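Local atomic coordinates of RagB/SusD domain protein (Flavobacterium johnsoniae, PDB entry 5J5U), a protein that binds chitin and, as a SusD homolog, probably serves at the outer membrane in the uptake of chitin-derived sugars. Residues G43-H48 / E417-W422; N75-E80 / Q113-I118; T281-S286 / L298-R303; G364-I369 / A383-Y388. All blocks are in the same frame, centred on the assembly; numbering follows the deposited sequence.

Contact 1. Residues G43-H48 / E417-W422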
# COMPACT_ATOMS: atom_id res chain seq x y z
N GLY A 43 7.46 4.52 2.53
CA GLY A 43 7.39 5.81 1.89
C GLY A 43 8.73 6.41 1.50
O GLY A 43 8.83 7.05 0.45
N GLY A 44 9.74 6.24 2.34
CA GLY A 44 11.06 6.71 1.96
C GLY A 44 11.75 5.78 0.96
O GLY A 44 12.44 6.25 0.05
N PHE A 45 11.57 4.47 1.13
CA PHE A 45 12.21 3.47 0.26
C PHE A 45 11.76 3.69 -1.20
O PHE A 45 12.57 3.64 -2.12
CB PHE A 45 11.86 2.02 0.66
CG PHE A 45 12.43 1.57 1.97
CD1 PHE A 45 13.37 2.31 2.66
CD2 PHE A 45 12.02 0.35 2.51
CE1 PHE A 45 13.89 1.87 3.87
CE2 PHE A 45 12.52 -0.11 3.73
CZ PHE A 45 13.46 0.66 4.41
N VAL A 46 10.47 3.91 -1.40
CA VAL A 46 9.95 3.97 -2.76
C VAL A 46 9.85 5.46 -3.22
O VAL A 46 9.33 5.75 -4.28
CB VAL A 46 8.59 3.21 -2.85
CG1 VAL A 46 7.40 4.12 -2.44
CG2 VAL A 46 8.39 2.63 -4.23
N GLN A 47 10.42 6.36 -2.42
CA GLN A 47 10.57 7.76 -2.77
C GLN A 47 9.23 8.43 -3.11
O GLN A 47 9.12 9.22 -4.04
CB GLN A 47 11.56 7.89 -3.92
CG GLN A 47 12.91 7.27 -3.59
CD GLN A 47 14.02 7.57 -4.63
OE1 GLN A 47 13.75 7.84 -5.81
NE2 GLN A 47 15.28 7.50 -4.19
N HIS A 48 8.21 8.08 -2.33
CA HIS A 48 7.00 8.85 -2.28
C HIS A 48 7.28 10.20 -1.59
O HIS A 48 6.74 11.24 -2.00
CB HIS A 48 5.91 8.09 -1.52
CG HIS A 48 5.10 7.17 -2.38
ND1 HIS A 48 4.21 6.26 -1.85
CD2 HIS A 48 5.07 6.99 -3.72
CE1 HIS A 48 3.64 5.58 -2.84
NE2 HIS A 48 4.16 6.00 -3.98
N GLU A 417 2.09 -0.99 -0.23
CA GLU A 417 1.77 -1.62 -1.52
C GLU A 417 2.68 -1.16 -2.65
O GLU A 417 3.10 -1.95 -3.47
CB GLU A 417 0.31 -1.36 -1.90
CG GLU A 417 -0.67 -2.04 -0.99
CD GLU A 417 -0.28 -3.47 -0.70
OE1 GLU A 417 -0.09 -4.23 -1.67
OE2 GLU A 417 -0.16 -3.83 0.50
N ALA A 418 2.97 0.13 -2.69
CA ALA A 418 3.90 0.64 -3.67
C ALA A 418 5.28 0.03 -3.48
O ALA A 418 5.95 -0.28 -4.45
CB ALA A 418 3.99 2.14 -3.56
N TYR A 419 5.73 -0.09 -2.23
CA TYR A 419 7.02 -0.71 -1.88
C TYR A 419 7.07 -2.15 -2.37
O TYR A 419 8.07 -2.58 -2.94
CB TYR A 419 7.28 -0.63 -0.37
CG TYR A 419 8.52 -1.36 0.15
CD1 TYR A 419 9.79 -1.18 -0.45
CD2 TYR A 419 8.45 -2.17 1.27
CE1 TYR A 419 10.93 -1.83 0.05
CE2 TYR A 419 9.57 -2.83 1.78
CZ TYR A 419 10.81 -2.67 1.17
OH TYR A 419 11.90 -3.35 1.71
N SER A 420 5.97 -2.89 -2.17
CA SER A 420 5.92 -4.26 -2.67
C SER A 420 5.93 -4.32 -4.21
O SER A 420 6.68 -5.12 -4.81
CB SER A 420 4.68 -4.98 -2.11
OG SER A 420 4.73 -5.06 -0.69
N ASN A 421 5.14 -3.47 -4.87
CA ASN A 421 5.06 -3.50 -6.32
C ASN A 421 6.38 -3.05 -6.95
O ASN A 421 6.79 -3.53 -7.99
CB ASN A 421 3.89 -2.64 -6.83
CG ASN A 421 3.39 -3.08 -8.22
OD1 ASN A 421 2.63 -4.05 -8.35
ND2 ASN A 421 3.84 -2.38 -9.26
N TRP A 422 7.07 -2.15 -6.28
CA TRP A 422 8.42 -1.81 -6.71
C TRP A 422 9.36 -3.01 -6.52
O TRP A 422 10.19 -3.28 -7.41
CB TRP A 422 8.98 -0.60 -5.96
CG TRP A 422 10.35 -0.27 -6.47
CD1 TRP A 422 10.66 0.43 -7.59
CD2 TRP A 422 11.60 -0.68 -5.89
NE1 TRP A 422 12.01 0.50 -7.75
CE2 TRP A 422 12.62 -0.17 -6.72
CE3 TRP A 422 11.95 -1.42 -4.75
CZ2 TRP A 422 13.97 -0.37 -6.44
CZ3 TRP A 422 13.30 -1.63 -4.47
CH2 TRP A 422 14.29 -1.09 -5.31
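A Schellman motif ends helix 31-45, and the residues of this turn pack on helix 415-425 in the interior of the SusD-like fold. Phe45 and Val46 meet Tyr419, Ala418 and Trp422 there, with His48 closing in on Ala418. Gln47, with positive phi, is the C-prime residue of the turn, and weak bonds run from His48 N to Gly43 O and from Gln47 N to Gly44 O. The CB atoms of Phe45, Val46 and His48 point toward the second helix. No hydrogen bond crosses the contact. Phe45 CD2 lies over one face of the Tyr419 ring, offset toward its rim, 3.5 Å from Tyr419 CE1. The two ring planes are inclined at 59°, so the pair is oblique. Tyr419 reaches this place with CG anti to its backbone N (chi1 174°). Its OH is bonded to Pro445 O, and its ring also packs on Ile118 of helix 98-119. A leucine in place of Tyr419 would probably leave Pro445 O without this hydrogen-bond partner and Phe45 without the flat face under CD2. Val46 divides its two methyls. CG2 passes Trp422 CB at 3.7 Å, while CG1 stands over the centre of the His48 ring and 4.1 Å from Ala418 CB. His48 is held by polar partners outside the two segments: NE2 is bonded to Trp408 O and ND1 to Ser415 OG. Between these two nitrogens, His48 CE1 touches the Ala418 CB methyl at 3.5 Å.

Contact 2. Residues N75-E80 / Q113-I118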
# COMPACT_ATOMS: atom_id res chain seq x y z
N ASN A 75 2.42 -4.50 16.30
CA ASN A 75 1.05 -4.06 16.46
C ASN A 75 0.04 -4.95 15.76
O ASN A 75 -1.09 -5.13 16.24
CB ASN A 75 0.89 -2.61 16.01
CG ASN A 75 1.25 -1.62 17.12
OD1 ASN A 75 2.09 -1.91 17.97
ND2 ASN A 75 0.56 -0.50 17.16
N VAL A 76 0.43 -5.55 14.65
CA VAL A 76 -0.45 -6.52 14.03
C VAL A 76 -0.65 -7.73 14.97
O VAL A 76 -1.78 -8.14 15.20
CB VAL A 76 0.07 -6.99 12.64
CG1 VAL A 76 -0.57 -8.31 12.25
CG2 VAL A 76 -0.20 -5.93 11.59
N TYR A 77 0.41 -8.25 15.56
CA TYR A 77 0.20 -9.39 16.43
C TYR A 77 -0.47 -9.00 17.76
O TYR A 77 -1.23 -9.78 18.30
CB TYR A 77 1.52 -10.12 16.70
CG TYR A 77 1.95 -10.92 15.49
CD1 TYR A 77 1.14 -11.94 14.98
CD2 TYR A 77 3.15 -10.65 14.85
CE1 TYR A 77 1.54 -12.67 13.87
CE2 TYR A 77 3.54 -11.37 13.74
CZ TYR A 77 2.73 -12.37 13.25
OH TYR A 77 3.14 -13.06 12.13
N ALA A 78 -0.20 -7.80 18.28
CA ALA A 78 -0.84 -7.40 19.53
C ALA A 78 -2.34 -7.10 19.36
O ALA A 78 -3.16 -7.52 20.18
CB ALA A 78 -0.13 -6.21 20.12
N ASN A 79 -2.72 -6.43 18.28
CA ASN A 79 -4.07 -5.88 18.19
C ASN A 79 -4.99 -6.57 17.20
O ASN A 79 -6.15 -6.80 17.50
CB ASN A 79 -4.03 -4.39 17.83
CG ASN A 79 -3.30 -3.55 18.86
OD1 ASN A 79 -3.35 -3.85 20.06
ND2 ASN A 79 -2.60 -2.50 18.41
N GLU A 80 -4.48 -6.87 16.00
CA GLU A 80 -5.35 -7.18 14.86
C GLU A 80 -5.62 -8.67 14.63
O GLU A 80 -6.78 -9.08 14.63
CB GLU A 80 -4.77 -6.56 13.58
CG GLU A 80 -4.67 -5.04 13.65
CD GLU A 80 -3.93 -4.41 12.48
OE1 GLU A 80 -3.74 -5.08 11.43
OE2 GLU A 80 -3.51 -3.24 12.62
N GLN A 113 -1.61 -10.03 4.86
CA GLN A 113 -0.94 -9.74 3.60
C GLN A 113 0.16 -8.66 3.73
O GLN A 113 1.26 -8.81 3.19
CB GLN A 113 -1.97 -9.32 2.54
CG GLN A 113 -1.37 -8.80 1.26
CD GLN A 113 -1.51 -7.29 1.14
OE1 GLN A 113 -2.63 -6.74 1.17
NE2 GLN A 113 -0.36 -6.59 0.99
N ARG A 114 -0.15 -7.56 4.41
CA ARG A 114 0.87 -6.55 4.63
C ARG A 114 2.04 -7.20 5.40
O ARG A 114 3.23 -7.08 5.00
CB ARG A 114 0.28 -5.34 5.39
CG ARG A 114 -0.83 -4.57 4.59
CD ARG A 114 -1.84 -3.87 5.48
NE ARG A 114 -2.08 -4.63 6.71
CZ ARG A 114 -2.40 -4.10 7.89
NH1 ARG A 114 -2.57 -2.80 8.02
NH2 ARG A 114 -2.54 -4.90 8.94
N LEU A 115 1.70 -7.98 6.43
CA LEU A 115 2.68 -8.59 7.31
C LEU A 115 3.72 -9.44 6.55
O LEU A 115 4.92 -9.15 6.61
CB LEU A 115 1.97 -9.44 8.38
CG LEU A 115 2.80 -9.88 9.59
CD1 LEU A 115 3.36 -8.69 10.33
CD2 LEU A 115 1.93 -10.68 10.53
N THR A 116 3.25 -10.44 5.81
CA THR A 116 4.17 -11.34 5.11
C THR A 116 4.92 -10.51 4.06
O THR A 116 6.15 -10.62 3.91
CB THR A 116 3.43 -12.58 4.50
OG1 THR A 116 4.35 -13.44 3.82
CG2 THR A 116 2.24 -12.18 3.56
N ASP A 117 4.20 -9.58 3.42
CA ASP A 117 4.83 -8.83 2.34
C ASP A 117 6.02 -8.01 2.88
O ASP A 117 7.00 -7.75 2.15
CB ASP A 117 3.82 -7.93 1.65
CG ASP A 117 3.00 -8.68 0.62
OD1 ASP A 117 3.28 -9.88 0.40
OD2 ASP A 117 2.07 -8.05 0.04
N ILE A 118 5.94 -7.62 4.15
CA ILE A 118 7.03 -6.85 4.73
C ILE A 118 8.11 -7.79 5.35
O ILE A 118 9.31 -7.52 5.23
CB ILE A 118 6.51 -5.83 5.74
CG1 ILE A 118 5.92 -4.62 5.01
CG2 ILE A 118 7.62 -5.33 6.66
CD1 ILE A 118 7.00 -3.75 4.35
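Glu80 and Arg114 cross at about a right angle, and one salt bridge joins their ends. Arg114 NH2 donates to Glu80 OE1 at 2.8 Å, using the syn lone pair of that oxygen. The carboxylate and guanidinium planes are nearly coplanar, and OE1 lies near the guanidinium plane. The N-H...O angle of 137° shows a bent bond. Arg114 is bent at chi3 (-33°), which swings NE out of an extended course. Val76 crosses the side chains of Arg114 and Leu115 obliquely. Its CG2 lies 3.7 Å from Arg114 NH2, and its CG1 lies 3.9 Å from Leu115 CD2. Tyr77 meets Leu115 at about a right angle. Leu115 CD2 sits at the phenol end, 3.3 Å from Tyr77 CZ, and close to OH as well. That hydroxyl is bonded to Pro123 O. The segments belong to helices 66-90 and 98-119, which run antiparallel here, with axes 11.4 Å apart at 163°. Residues 76-80 form a wider pi-type turn. Helix 16-29 adds Met27, which touches both Glu80 and Arg114. Tyr33 OH is bonded to Glu80 OE2 and to Arg114 NH1, so it bridges the two charged groups from outside. The opposite charges are buried and paired, and the shared tyrosine would be expected to limit rotation of both ends. The mutual bond is likely to favour a charged carboxylate beside a charged guanidinium.

Contact 3. Residues T281-S286 / L298-R303; sequences TPKTGS and LYEGVR
Lys283 joins Leu298 through the backbone and Glu300 through its side chain. The backbone bond runs from Lys283 N to Leu298 O at 2.8 Å. It is nearly straight, 169° at the hydrogen. The same oxygen receives a CA-H...O contact from Pro282 CA at 3.5 Å. The charged pair is Lys283 NZ with Glu300 OE1, 3.0 Å apart. NZ stands well above the carboxylate plane, 64° out of it. A bend at chi3 (52°) turns the Lys283 chain at CE. NZ also forms a salt bridge with Glu296 OE2 and a bond to Glu297 O, so two acidic side chains share its charge. The apolar part lies at Tyr299 and Pro282, whose side chains run side by side and point the same way. Pro282 CB is 3.9 Å from Tyr299 CZ, and Pro282 CA is 3.7 Å from Tyr299 CE1. Both segments belong to the long surface connection between strands 280-281 and 320-321, which pair antiparallel. The ring of Tyr299 also packs on Leu276 and Lys277 of helix 276-279, and Glu300 touches Arg269 of helix 262-270.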
# COMPACT_ATOMS: atom_id res chain seq x y z
N THR A 281 1.10 21.58 -2.81
CA THR A 281 0.96 23.00 -2.67
C THR A 281 2.14 23.67 -3.38
O THR A 281 3.25 23.13 -3.41
CB THR A 281 0.95 23.42 -1.21
OG1 THR A 281 2.23 23.15 -0.63
CG2 THR A 281 -0.15 22.70 -0.45
N PRO A 282 1.90 24.86 -3.96
CA PRO A 282 2.95 25.55 -4.74
C PRO A 282 4.09 26.07 -3.87
O PRO A 282 3.89 26.27 -2.68
CB PRO A 282 2.18 26.71 -5.38
CG PRO A 282 1.02 26.97 -4.44
CD PRO A 282 0.63 25.62 -3.92
N LYS A 283 5.27 26.28 -4.44
CA LYS A 283 6.36 26.94 -3.72
C LYS A 283 5.94 28.37 -3.35
O LYS A 283 5.19 29.02 -4.08
CB LYS A 283 7.63 26.98 -4.57
CG LYS A 283 8.17 25.63 -4.97
CD LYS A 283 9.07 25.75 -6.21
CE LYS A 283 10.16 26.81 -6.04
NZ LYS A 283 11.00 26.87 -7.26
N THR A 284 6.43 28.88 -2.21
CA THR A 284 6.16 30.26 -1.84
C THR A 284 7.44 31.08 -1.92
O THR A 284 7.41 32.29 -2.10
CB THR A 284 5.59 30.40 -0.43
OG1 THR A 284 6.53 29.90 0.52
CG2 THR A 284 4.27 29.66 -0.32
N GLY A 285 8.57 30.39 -1.80
CA GLY A 285 9.86 31.03 -1.93
C GLY A 285 10.53 30.67 -3.24
O GLY A 285 10.19 29.68 -3.88
N SER A 286 11.52 31.48 -3.63
CA SER A 286 12.33 31.22 -4.81
C SER A 286 13.58 30.45 -4.44
O SER A 286 14.10 30.60 -3.34
CB SER A 286 12.75 32.53 -5.47
OG SER A 286 13.71 32.31 -6.50
N LEU A 298 6.63 26.67 -10.04
CA LEU A 298 5.88 26.65 -8.79
C LEU A 298 5.86 25.26 -8.15
O LEU A 298 5.58 25.14 -6.95
CB LEU A 298 4.45 27.13 -9.06
CG LEU A 298 4.21 28.64 -9.18
CD1 LEU A 298 2.76 28.93 -9.48
CD2 LEU A 298 4.58 29.35 -7.88
N TYR A 299 6.16 24.23 -8.93
CA TYR A 299 6.01 22.86 -8.45
C TYR A 299 7.28 22.05 -8.57
O TYR A 299 7.67 21.62 -9.66
CB TYR A 299 4.86 22.16 -9.18
CG TYR A 299 3.55 22.81 -8.80
CD1 TYR A 299 2.90 22.45 -7.63
CD2 TYR A 299 3.00 23.83 -9.59
CE1 TYR A 299 1.73 23.05 -7.25
CE2 TYR A 299 1.80 24.46 -9.21
CZ TYR A 299 1.18 24.06 -8.04
OH TYR A 299 0.01 24.65 -7.64
N GLU A 300 7.93 21.86 -7.42
CA GLU A 300 9.13 21.04 -7.32
C GLU A 300 9.10 20.24 -6.02
O GLU A 300 8.71 20.76 -4.98
CB GLU A 300 10.39 21.91 -7.40
CG GLU A 300 10.63 22.54 -8.77
CD GLU A 300 11.67 23.67 -8.75
OE1 GLU A 300 12.12 24.10 -7.66
OE2 GLU A 300 12.03 24.14 -9.85
N GLY A 301 9.51 18.97 -6.09
CA GLY A 301 9.58 18.14 -4.91
C GLY A 301 10.95 18.24 -4.24
O GLY A 301 11.84 18.94 -4.72
N VAL A 302 11.12 17.53 -3.13
CA VAL A 302 12.39 17.49 -2.43
C VAL A 302 13.13 16.23 -2.88
O VAL A 302 12.57 15.14 -2.84
CB VAL A 302 12.22 17.48 -0.87
CG1 VAL A 302 13.59 17.32 -0.19
CG2 VAL A 302 11.52 18.75 -0.38
N ARG A 303 14.38 16.40 -3.29
CA ARG A 303 15.21 15.27 -3.70
C ARG A 303 15.37 14.25 -2.56
O ARG A 303 15.69 14.62 -1.42
CB ARG A 303 16.59 15.77 -4.16
CG ARG A 303 17.58 14.68 -4.60
CD ARG A 303 17.49 14.41 -6.09
NE ARG A 303 18.39 13.34 -6.52
CZ ARG A 303 18.75 13.11 -7.79
NH1 ARG A 303 18.31 13.89 -8.78
NH2 ARG A 303 19.57 12.09 -8.07

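Contact 4. Residues G364-I369 / A383-Y388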
# COMPACT_ATOMS: atom_id res chain seq x y z
N GLY A 364 -7.86 2.83 -15.41
CA GLY A 364 -7.09 2.91 -14.18
C GLY A 364 -6.61 4.33 -13.87
O GLY A 364 -6.76 4.81 -12.75
N VAL A 365 -6.02 4.99 -14.87
CA VAL A 365 -5.51 6.34 -14.67
C VAL A 365 -6.64 7.32 -14.32
O VAL A 365 -6.50 8.16 -13.41
CB VAL A 365 -4.76 6.86 -15.90
CG1 VAL A 365 -4.33 8.29 -15.67
CG2 VAL A 365 -3.55 5.98 -16.20
N GLU A 366 -7.76 7.20 -15.02
CA GLU A 366 -8.89 8.07 -14.71
C GLU A 366 -9.40 7.81 -13.30
O GLU A 366 -9.69 8.75 -12.53
CB GLU A 366 -10.02 7.89 -15.73
CG GLU A 366 -11.35 8.48 -15.28
CD GLU A 366 -12.34 8.72 -16.41
OE1 GLU A 366 -12.10 8.23 -17.54
OE2 GLU A 366 -13.35 9.40 -16.16
N ALA A 367 -9.50 6.54 -12.94
CA ALA A 367 -9.97 6.18 -11.61
C ALA A 367 -9.04 6.70 -10.50
O ALA A 367 -9.49 7.09 -9.41
CB ALA A 367 -10.13 4.69 -11.51
N GLY A 368 -7.74 6.74 -10.78
CA GLY A 368 -6.76 7.22 -9.82
C GLY A 368 -6.81 8.73 -9.67
O GLY A 368 -6.65 9.27 -8.56
N ILE A 369 -7.04 9.42 -10.79
CA ILE A 369 -7.19 10.88 -10.77
C ILE A 369 -8.44 11.26 -9.98
O ILE A 369 -8.41 12.21 -9.20
CB ILE A 369 -7.26 11.47 -12.19
CG1 ILE A 369 -5.95 11.23 -12.92
CG2 ILE A 369 -7.53 12.97 -12.14
CD1 ILE A 369 -6.02 11.52 -14.40
N ALA A 383 -12.47 17.17 -19.03
CA ALA A 383 -11.71 17.50 -20.23
C ALA A 383 -10.21 17.31 -19.99
O ALA A 383 -9.50 16.79 -20.86
CB ALA A 383 -12.01 18.92 -20.67
N SER A 384 -9.72 17.72 -18.82
CA SER A 384 -8.30 17.57 -18.52
C SER A 384 -7.90 16.10 -18.40
O SER A 384 -6.84 15.69 -18.89
CB SER A 384 -7.94 18.33 -17.23
OG SER A 384 -8.62 17.80 -16.09
N ILE A 385 -8.77 15.30 -17.77
CA ILE A 385 -8.53 13.87 -17.62
C ILE A 385 -8.47 13.18 -18.97
O ILE A 385 -7.51 12.46 -19.28
CB ILE A 385 -9.64 13.20 -16.77
CG1 ILE A 385 -9.71 13.84 -15.37
CG2 ILE A 385 -9.42 11.68 -16.69
CD1 ILE A 385 -10.81 13.29 -14.48
N ASP A 386 -9.48 13.44 -19.79
CA ASP A 386 -9.56 12.84 -21.11
C ASP A 386 -8.35 13.25 -21.96
O ASP A 386 -7.76 12.43 -22.67
CB ASP A 386 -10.87 13.24 -21.79
CG ASP A 386 -12.10 12.79 -21.00
OD1 ASP A 386 -11.98 11.81 -20.23
OD2 ASP A 386 -13.17 13.41 -21.12
N ALA A 387 -7.96 14.51 -21.83
CA ALA A 387 -6.82 15.03 -22.59
C ALA A 387 -5.53 14.32 -22.18
O ALA A 387 -4.74 13.90 -23.04
CB ALA A 387 -6.70 16.54 -22.40
N TYR A 388 -5.32 14.19 -20.87
CA TYR A 388 -4.12 13.54 -20.35
C TYR A 388 -4.03 12.07 -20.74
O TYR A 388 -3.00 11.62 -21.24
CB TYR A 388 -4.09 13.67 -18.82
CG TYR A 388 -3.03 12.88 -18.09
CD1 TYR A 388 -1.67 13.18 -18.23
CD2 TYR A 388 -3.38 11.86 -17.22
CE1 TYR A 388 -0.71 12.47 -17.54
CE2 TYR A 388 -2.42 11.15 -16.52
CZ TYR A 388 -1.09 11.46 -16.68
OH TYR A 388 -0.15 10.74 -15.97
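Val365 opens the contact by pressing CG1 against the edge of the Tyr388 ring, 3.5 Å from Tyr388 CE2. CG1 lies near the ring plane, and the two side chains cross at about a right angle. This is the packing of an antiparallel helical pair, helix 357-371 against helix 382-391. The segment axes are 10.3 Å apart with 146° between their directions. Glu366 comes next and uses its aliphatic part. Its CB lies 4.0 Å from Ile385 CG2, again with the side chains at about a right angle. CG is anti to the backbone N (chi1 165°), and the chain is extended beyond it. Glu366 OE1 stands 4.5 Å from Asp386 OD1, two acidic groups near each other. Lys370 forms a salt bridge with Glu366 OE2, and Gln382 NE2 is bonded to Asp386 OD1, which would be expected to ease the repulsion. Ile369, one turn on from Val365, touches two partners with two branches. The Ile369 and Ile385 side chains slide past each other in opposite directions, with Ile369 CG2 4.0 Å from Ile385 CG1. CD1 reaches Tyr388 CD2 at 3.9 Å, meeting the ring obliquely. An alanine in place of Ile369 would probably open a gap between Ile385 and the Tyr388 ring, since the methyls that touch both are gone. No hydrogen bond crosses between the segments. Pro274, in the loop between helices 262-270 and 276-279, packs on both Ile369 and Tyr388, while Ala367 touches Tyr337 and Ser338 of helix 337-349.

All four contacts lie in one chain, within its SusD-like fold. Contact 1 joins the ends of a long chain course, from helix 31-45 to helix 415-425. Contacts 2, 3 and 4 follow in that order within this span. Contacts 1 and 2 have centres about 17 Å apart and touch directly, with Glu417 OE2 probably hydrogen-bonded to Gln113 NE2. Helices 98-119 and 415-425 thus link two packing sites. Contact 3, in the surface connection, and contact 4, on a helical pair, lie across the chain's centre from contact 2, about 36 and 34 Å away between centres. The protein, about half helix, is therefore tied together both locally and between distant parts of its sequence.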